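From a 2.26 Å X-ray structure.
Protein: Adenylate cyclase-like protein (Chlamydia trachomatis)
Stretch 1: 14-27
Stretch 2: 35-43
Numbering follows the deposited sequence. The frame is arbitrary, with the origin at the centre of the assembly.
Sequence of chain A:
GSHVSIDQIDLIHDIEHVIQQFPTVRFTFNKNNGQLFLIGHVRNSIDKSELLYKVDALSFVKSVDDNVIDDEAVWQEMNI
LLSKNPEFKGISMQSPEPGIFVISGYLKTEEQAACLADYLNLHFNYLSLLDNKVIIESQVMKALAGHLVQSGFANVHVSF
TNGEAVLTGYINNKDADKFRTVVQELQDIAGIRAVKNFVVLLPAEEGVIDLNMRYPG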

ATOM      1  N   ASP A  14      -4.323  -1.400  38.593  1.00 26.15           N
ATOM      2  CA  ASP A  14      -5.324  -2.327  38.080  1.00 29.26           C
ATOM      3  C   ASP A  14      -5.909  -1.894  36.693  1.00 27.95           C
ATOM      4  O   ASP A  14      -6.018  -2.701  35.784  1.00 26.74           O
ATOM      5  CB  ASP A  14      -6.507  -2.482  39.109  1.00 35.77           C
ATOM      6  CG  ASP A  14      -6.142  -3.330  40.378  1.00 38.92           C
ATOM      7  OD1 ASP A  14      -4.956  -3.703  40.578  1.00 46.06           O
ATOM      8  OD2 ASP A  14      -7.067  -3.629  41.163  1.00 41.36           O
ATOM      9  N   ILE A  15      -6.335  -0.638  36.543  1.00 25.31           N
ATOM     10  CA  ILE A  15      -6.743  -0.133  35.222  1.00 25.44           C
ATOM     11  C   ILE A  15      -5.616  -0.261  34.164  1.00 24.40           C
ATOM     12  O   ILE A  15      -5.838  -0.808  33.083  1.00 20.96           O
ATOM     13  CB  ILE A  15      -7.216   1.347  35.278  1.00 25.90           C
ATOM     14  CG1 ILE A  15      -8.393   1.514  36.250  1.00 25.26           C
ATOM     15  CG2 ILE A  15      -7.671   1.810  33.888  1.00 28.22           C
ATOM     16  CD1 ILE A  15      -8.580   2.959  36.667  1.00 28.90           C
ATOM     17  N   GLU A  16      -4.417   0.171  34.500  1.00 25.03           N
ATOM     18  CA  GLU A  16      -3.269   0.012  33.576  1.00 31.87           C
ATOM     19  C   GLU A  16      -3.009  -1.414  33.124  1.00 32.83           C
ATOM     20  O   GLU A  16      -2.613  -1.633  31.970  1.00 33.11           O
ATOM     21  CB  GLU A  16      -1.971   0.556  34.179  1.00 32.82           C
ATOM     22  CG  GLU A  16      -1.926   2.066  34.231  1.00 38.45           C
ATOM     23  CD  GLU A  16      -0.725   2.617  34.990  1.00 44.56           C
ATOM     24  OE1 GLU A  16       0.191   1.847  35.406  1.00 46.64           O
ATOM     25  OE2 GLU A  16      -0.724   3.845  35.188  1.00 49.59           O
ATOM     26  N   HIS A  17      -3.198  -2.382  34.027  1.00 31.29           N
ATOM     27  CA  HIS A  17      -2.903  -3.788  33.688  1.00 32.19           C
ATOM     28  C   HIS A  17      -3.823  -4.199  32.523  1.00 26.89           C
ATOM     29  O   HIS A  17      -3.468  -4.943  31.606  1.00 25.88           O
ATOM     30  CB  HIS A  17      -3.123  -4.684  34.914  1.00 34.02           C
ATOM     31  CG  HIS A  17      -3.058  -6.149  34.615  1.00 40.32           C
ATOM     32  ND1 HIS A  17      -1.866  -6.809  34.396  1.00 38.58           N
ATOM     33  CD2 HIS A  17      -4.034  -7.090  34.543  1.00 42.35           C
ATOM     34  CE1 HIS A  17      -2.112  -8.086  34.156  1.00 41.77           C
ATOM     35  NE2 HIS A  17      -3.419  -8.286  34.254  1.00 43.16           N
ATOM     36  N   VAL A  18      -5.027  -3.680  32.571  1.00 25.90           N
ATOM     37  CA  VAL A  18      -5.975  -3.912  31.510  1.00 22.92           C
ATOM     38  C   VAL A  18      -5.555  -3.073  30.301  1.00 22.74           C
ATOM     39  O   VAL A  18      -5.202  -3.615  29.260  1.00 23.00           O
ATOM     40  CB  VAL A  18      -7.390  -3.603  31.962  1.00 22.43           C
ATOM     41  CG1 VAL A  18      -8.370  -3.967  30.868  1.00 25.43           C
ATOM     42  CG2 VAL A  18      -7.780  -4.402  33.195  1.00 23.52           C
ATOM     43  N   ILE A  19      -5.571  -1.751  30.417  1.00 23.62           N
ATOM     44  CA  ILE A  19      -5.543  -0.934  29.194  1.00 24.48           C
ATOM     45  C   ILE A  19      -4.205  -1.027  28.423  1.00 24.94           C
ATOM     46  O   ILE A  19      -4.200  -0.921  27.194  1.00 19.47           O
ATOM     47  CB  ILE A  19      -5.977   0.514  29.448  1.00 29.66           C
ATOM     48  CG1 ILE A  19      -4.966   1.256  30.303  1.00 32.77           C
ATOM     49  CG2 ILE A  19      -7.360   0.553  30.078  1.00 29.83           C
ATOM     50  CD1 ILE A  19      -4.857   2.683  29.861  1.00 37.01           C
ATOM     51  N   GLN A  20      -3.111  -1.398  29.124  1.00 26.95           N
ATOM     52  CA  GLN A  20      -1.763  -1.639  28.510  1.00 26.86           C
ATOM     53  C   GLN A  20      -1.778  -2.685  27.426  1.00 24.60           C
ATOM     54  O   GLN A  20      -0.931  -2.675  26.527  1.00 24.35           O
ATOM     55  CB  GLN A  20      -0.725  -2.081  29.553  1.00 29.77           C
ATOM     56  CG  GLN A  20      -0.888  -3.512  30.070  1.00 34.09           C
ATOM     57  CD  GLN A  20       0.335  -4.017  30.868  1.00 40.39           C
ATOM     58  OE1 GLN A  20       0.388  -3.857  32.091  1.00 39.27           O
ATOM     59  NE2 GLN A  20       1.328  -4.607  30.164  1.00 36.42           N
ATOM     60  N   GLN A  21      -2.746  -3.594  27.501  1.00 22.80           N
ATOM     61  CA  GLN A  21      -2.886  -4.602  26.464  1.00 25.44           C
ATOM     62  C   GLN A  21      -3.468  -4.099  25.146  1.00 26.75           C
ATOM     63  O   GLN A  21      -3.535  -4.863  24.170  1.00 32.86           O
ATOM     64  CB  GLN A  21      -3.702  -5.773  27.006  1.00 26.19           C
ATOM     65  CG  GLN A  21      -3.093  -6.337  28.332  1.00 26.41           C
ATOM     66  CD  GLN A  21      -4.005  -7.360  28.981  1.00 30.77           C
ATOM     67  OE1 GLN A  21      -4.452  -8.309  28.294  1.00 29.77           O
ATOM     68  NE2 GLN A  21      -4.333  -7.168  30.288  1.00 29.04           N
ATOM     69  N   PHE A  22      -3.931  -2.843  25.132  1.00 26.75           N
ATOM     70  CA  PHE A  22      -4.634  -2.228  24.001  1.00 21.26           C
ATOM     71  C   PHE A  22      -3.878  -0.943  23.742  1.00 18.71           C
ATOM     72  O   PHE A  22      -4.111   0.104  24.353  1.00 18.86           O
ATOM     73  CB  PHE A  22      -6.052  -2.013  24.425  1.00 22.53           C
ATOM     74  CG  PHE A  22      -6.777  -3.309  24.791  1.00 22.57           C
ATOM     75  CD1 PHE A  22      -7.312  -4.136  23.806  1.00 23.72           C
ATOM     76  CD2 PHE A  22      -6.946  -3.675  26.092  1.00 21.63           C
ATOM     77  CE1 PHE A  22      -7.980  -5.309  24.145  1.00 24.36           C
ATOM     78  CE2 PHE A  22      -7.604  -4.859  26.442  1.00 21.43           C
ATOM     79  CZ  PHE A  22      -8.120  -5.672  25.479  1.00 21.99           C
ATOM     80  N   PRO A  23      -2.846  -1.024  22.933  1.00 16.48           N
ATOM     81  CA  PRO A  23      -2.067   0.200  22.750  1.00 16.58           C
ATOM     82  C   PRO A  23      -2.961   1.299  22.073  1.00 16.34           C
ATOM     83  O   PRO A  23      -3.896   0.950  21.338  1.00 13.50           O
ATOM     84  CB  PRO A  23      -0.930  -0.230  21.790  1.00 17.40           C
ATOM     85  CG  PRO A  23      -0.908  -1.725  21.818  1.00 18.41           C
ATOM     86  CD  PRO A  23      -2.322  -2.158  22.158  1.00 18.76           C
ATOM     87  N   THR A  24      -2.622   2.547  22.379  1.00 15.85           N
ATOM     88  CA  THR A  24      -3.362   3.793  22.110  1.00 17.14           C
ATOM     89  C   THR A  24      -4.514   4.049  23.058  1.00 19.19           C
ATOM     90  O   THR A  24      -5.126   5.159  23.020  1.00 19.19           O
ATOM     91  CB  THR A  24      -3.889   3.940  20.708  1.00 14.46           C
ATOM     92  OG1 THR A  24      -4.984   3.058  20.537  1.00 13.73           O
ATOM     93  CG2 THR A  24      -2.834   3.645  19.636  1.00 15.55           C
ATOM     94  N   VAL A  25      -4.909   3.065  23.855  1.00 16.85           N
ATOM     95  CA  VAL A  25      -6.055   3.329  24.703  1.00 15.32           C
ATOM     96  C   VAL A  25      -5.601   4.158  25.881  1.00 17.06           C
ATOM     97  O   VAL A  25      -4.500   3.908  26.438  1.00 18.00           O
ATOM     98  CB  VAL A  25      -6.754   2.112  25.128  1.00 15.36           C
ATOM     99  CG1 VAL A  25      -7.836   2.452  26.154  1.00 16.33           C
ATOM    100  CG2 VAL A  25      -7.364   1.421  23.936  1.00 14.46           C
ATOM    101  N   ARG A  26      -6.392   5.201  26.174  1.00 17.09           N
ATOM    102  CA  ARG A  26      -6.217   6.102  27.317  1.00 17.31           C
ATOM    103  C   ARG A  26      -7.485   6.168  28.170  1.00 16.57           C
ATOM    104  O   ARG A  26      -8.528   5.694  27.773  1.00 20.99           O
ATOM    105  CB  ARG A  26      -5.831   7.507  26.830  1.00 17.08           C
ATOM    106  CG  ARG A  26      -4.591   7.564  25.921  1.00 17.04           C
ATOM    107  CD  ARG A  26      -3.277   7.171  26.663  1.00 16.89           C
ATOM    108  NE  ARG A  26      -2.107   7.296  25.748  1.00 15.52           N
ATOM    109  CZ  ARG A  26      -1.557   6.315  25.062  1.00 15.11           C
ATOM    110  NH1 ARG A  26      -1.995   5.072  25.180  1.00 17.76           N
ATOM    111  NH2 ARG A  26      -0.508   6.542  24.284  1.00 14.52           N
ATOM    112  N   PHE A  27      -7.417   6.749  29.344  1.00 17.49           N
ATOM    113  CA  PHE A  27      -8.591   6.848  30.262  1.00 18.13           C
ATOM    114  C   PHE A  27      -8.507   7.990  31.249  1.00 16.33           C
ATOM    115  O   PHE A  27      -7.444   8.508  31.515  1.00 14.72           O
ATOM    116  CB  PHE A  27      -8.695   5.570  31.142  1.00 19.85           C
ATOM    117  CG  PHE A  27      -7.591   5.464  32.173  1.00 20.44           C
ATOM    118  CD1 PHE A  27      -6.339   5.029  31.813  1.00 24.61           C
ATOM    119  CD2 PHE A  27      -7.809   5.818  33.506  1.00 23.51           C
ATOM    120  CE1 PHE A  27      -5.281   4.889  32.762  1.00 25.62           C
ATOM    121  CE2 PHE A  27      -6.763   5.707  34.463  1.00 26.53           C
ATOM    122  CZ  PHE A  27      -5.501   5.253  34.085  1.00 24.20           C
ATOM    123  N   GLN A  35     -16.791   6.216  37.645  1.00 33.68           N
ATOM    124  CA  GLN A  35     -16.915   6.196  36.203  1.00 37.54           C
ATOM    125  C   GLN A  35     -15.559   6.155  35.500  1.00 32.13           C
ATOM    126  O   GLN A  35     -14.676   6.976  35.784  1.00 33.88           O
ATOM    127  CB  GLN A  35     -17.677   7.429  35.705  1.00 43.35           C
ATOM    128  CG  GLN A  35     -17.658   7.516  34.186  1.00 48.76           C
ATOM    129  CD  GLN A  35     -18.896   8.166  33.630  1.00 53.81           C
ATOM    130  OE1 GLN A  35     -18.930   9.373  33.395  1.00 52.96           O
ATOM    131  NE2 GLN A  35     -19.934   7.366  33.432  1.00 58.20           N
ATOM    132  N   LEU A  36     -15.414   5.210  34.580  1.00 27.78           N
ATOM    133  CA  LEU A  36     -14.233   5.149  33.708  1.00 28.00           C
ATOM    134  C   LEU A  36     -14.587   5.696  32.338  1.00 27.53           C
ATOM    135  O   LEU A  36     -15.531   5.246  31.695  1.00 31.92           O
ATOM    136  CB  LEU A  36     -13.731   3.715  33.585  1.00 25.38           C
ATOM    137  CG  LEU A  36     -12.394   3.441  32.893  1.00 24.48           C
ATOM    138  CD1 LEU A  36     -11.196   3.925  33.652  1.00 24.04           C
ATOM    139  CD2 LEU A  36     -12.222   1.958  32.647  1.00 24.78           C
ATOM    140  N   PHE A  37     -13.821   6.662  31.880  1.00 26.27           N
ATOM    141  CA  PHE A  37     -13.957   7.144  30.523  1.00 23.71           C
ATOM    142  C   PHE A  37     -12.793   6.605  29.695  1.00 20.72           C
ATOM    143  O   PHE A  37     -11.653   6.851  30.024  1.00 20.53           O
ATOM    144  CB  PHE A  37     -13.935   8.666  30.582  1.00 25.96           C
ATOM    145  CG  PHE A  37     -13.888   9.352  29.247  1.00 25.99           C
ATOM    146  CD1 PHE A  37     -12.703   9.684  28.685  1.00 28.33           C
ATOM    147  CD2 PHE A  37     -15.029   9.768  28.636  1.00 31.04           C
ATOM    148  CE1 PHE A  37     -12.638  10.375  27.481  1.00 31.19           C
ATOM    149  CE2 PHE A  37     -14.990  10.477  27.437  1.00 31.18           C
ATOM    150  CZ  PHE A  37     -13.782  10.767  26.849  1.00 29.15           C
ATOM    151  N   LEU A  38     -13.081   5.863  28.633  1.00 19.34           N
ATOM    152  CA  LEU A  38     -12.074   5.317  27.737  1.00 19.18           C
ATOM    153  C   LEU A  38     -12.085   5.995  26.358  1.00 20.75           C
ATOM    154  O   LEU A  38     -13.169   6.145  25.751  1.00 18.25           O
ATOM    155  CB  LEU A  38     -12.414   3.871  27.460  1.00 20.67           C
ATOM    156  CG  LEU A  38     -12.319   2.897  28.630  1.00 23.98           C
ATOM    157  CD1 LEU A  38     -12.688   1.485  28.193  1.00 23.93           C
ATOM    158  CD2 LEU A  38     -10.891   2.953  29.177  1.00 23.83           C
ATOM    159  N   ILE A  39     -10.888   6.267  25.840  1.00 20.68           N
ATOM    160  CA  ILE A  39     -10.706   6.747  24.474  1.00 21.62           C
ATOM    161  C   ILE A  39      -9.549   6.041  23.775  1.00 19.50           C
ATOM    162  O   ILE A  39      -8.705   5.428  24.443  1.00 19.36           O
ATOM    163  CB  ILE A  39     -10.562   8.307  24.471  1.00 24.39           C
ATOM    164  CG1 ILE A  39     -10.811   8.887  23.076  1.00 30.01           C
ATOM    165  CG2 ILE A  39      -9.213   8.804  24.942  1.00 24.13           C
ATOM    166  CD1 ILE A  39     -11.019  10.395  23.101  1.00 31.13           C
ATOM    167  N   GLY A  40      -9.532   6.086  22.439  1.00 17.82           N
ATOM    168  CA  GLY A  40      -8.409   5.594  21.575  1.00 16.42           C
ATOM    169  C   GLY A  40      -8.911   4.590  20.530  1.00 17.67           C
ATOM    170  O   GLY A  40     -10.050   4.708  20.139  1.00 22.69           O
ATOM    171  N   HIS A  41      -8.071   3.635  20.065  1.00 17.62           N
ATOM    172  CA  HIS A  41      -8.338   2.682  18.980  1.00 15.04           C
ATOM    173  C   HIS A  41      -8.067   1.229  19.422  1.00 17.08           C
ATOM    174  O   HIS A  41      -7.058   0.964  20.140  1.00 14.07           O
ATOM    175  CB  HIS A  41      -7.373   2.946  17.813  1.00 15.75           C
ATOM    176  CG  HIS A  41      -7.497   4.322  17.227  1.00 19.48           C
ATOM    177  ND1 HIS A  41      -8.212   4.590  16.082  1.00 19.28           N
ATOM    178  CD2 HIS A  41      -7.029   5.511  17.662  1.00 20.88           C
ATOM    179  CE1 HIS A  41      -8.170   5.885  15.834  1.00 22.49           C
ATOM    180  NE2 HIS A  41      -7.446   6.463  16.778  1.00 22.83           N
ATOM    181  N   VAL A  42      -8.897   0.312  18.915  1.00 16.91           N
ATOM    182  CA  VAL A  42      -8.622  -1.124  18.915  1.00 20.14           C
ATOM    183  C   VAL A  42      -8.717  -1.653  17.499  1.00 20.83           C
ATOM    184  O   VAL A  42      -9.342  -1.020  16.623  1.00 17.97           O
ATOM    185  CB  VAL A  42      -9.556  -1.950  19.861  1.00 19.22           C
ATOM    186  CG1 VAL A  42      -9.398  -1.508  21.309  1.00 20.51           C
ATOM    187  CG2 VAL A  42     -10.979  -1.773  19.475  1.00 19.78           C
ATOM    188  N   ARG A  43      -8.075  -2.809  17.272  1.00 22.91           N
ATOM    189  CA  ARG A  43      -8.103  -3.520  15.934  1.00 27.43           C
ATOM    190  C   ARG A  43      -9.540  -3.770  15.382  1.00 25.23           C
ATOM    191  O   ARG A  43      -9.796  -3.489  14.215  1.00 24.54           O
ATOM    192  CB  ARG A  43      -7.346  -4.852  16.068  1.00 33.49           C
ATOM    193  CG  ARG A  43      -7.246  -5.691  14.795  1.00 44.78           C
ATOM    194  CD  ARG A  43      -6.401  -6.931  14.957  1.00 48.84           C
ATOM    195  NE  ARG A  43      -6.924  -7.753  16.061  1.00 63.01           N
ATOM    196  CZ  ARG A  43      -6.636  -9.037  16.287  1.00 64.24           C
ATOM    197  NH1 ARG A  43      -5.835  -9.732  15.474  1.00 65.08           N
ATOM    198  NH2 ARG A  43      -7.203  -9.640  17.328  1.00 69.90           N
TER
HETATM  199  O   HOH W   1      -5.580  -0.997  21.021  1.00 24.83           O

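How does the start of stretch 2 meet the helix of stretch 1? Q35 stays out of reach, and contact begins at L36. The CA-to-CB bond of L36 points sideways, yet the end of its side chain comes nearer, so that L36 CD1 lies 4.1 Å from I15 CD1 and 3.9 Å from F27 CD2. These are apolar contacts, and they let one leucine touch both the helix and the strand of stretch 1.

What joins the two strands? F37 O receives a CA-H...O contact from F27 CA at 3.1 Å. Next, L38 and F27 make an antiparallel non-hydrogen-bonded pair. They share a face of the sheet, and L38 CD2 packs against F27 CB at 3.9 Å, V25 CG1 at 4.3 Å and I19 CG2 at 4.4 Å. I39 and R26 then form an antiparallel hydrogen-bonded pair: R26 N donates to I39 O at 2.9 Å, and I39 N donates to R26 O at 3.1 Å, both nearly straight. The side chains of I39 and R26 occupy the other face, on the surface.

Why does glycine suit the corner at G40? A CB here would point toward stretch 1 and lie 2.3 Å from T24 O, a clash. The backbone angles, 126/-152, would also jam it against the carbonyl of I39.

How is contact kept beyond the corner? H41 N donates to T24 OG1 at 3.2 Å, while T24 OG1 itself donates to P23 O at 2.5 Å. P23 O and H41 O are both acceptors and cannot bond directly; a water donates to each, at 2.6 Å from its O to P23 O and to H41 O. V42 returns to apolar packing, its CG1 lying 4.2 Å from F22 CD1 and 4.4 Å from V25 CG2.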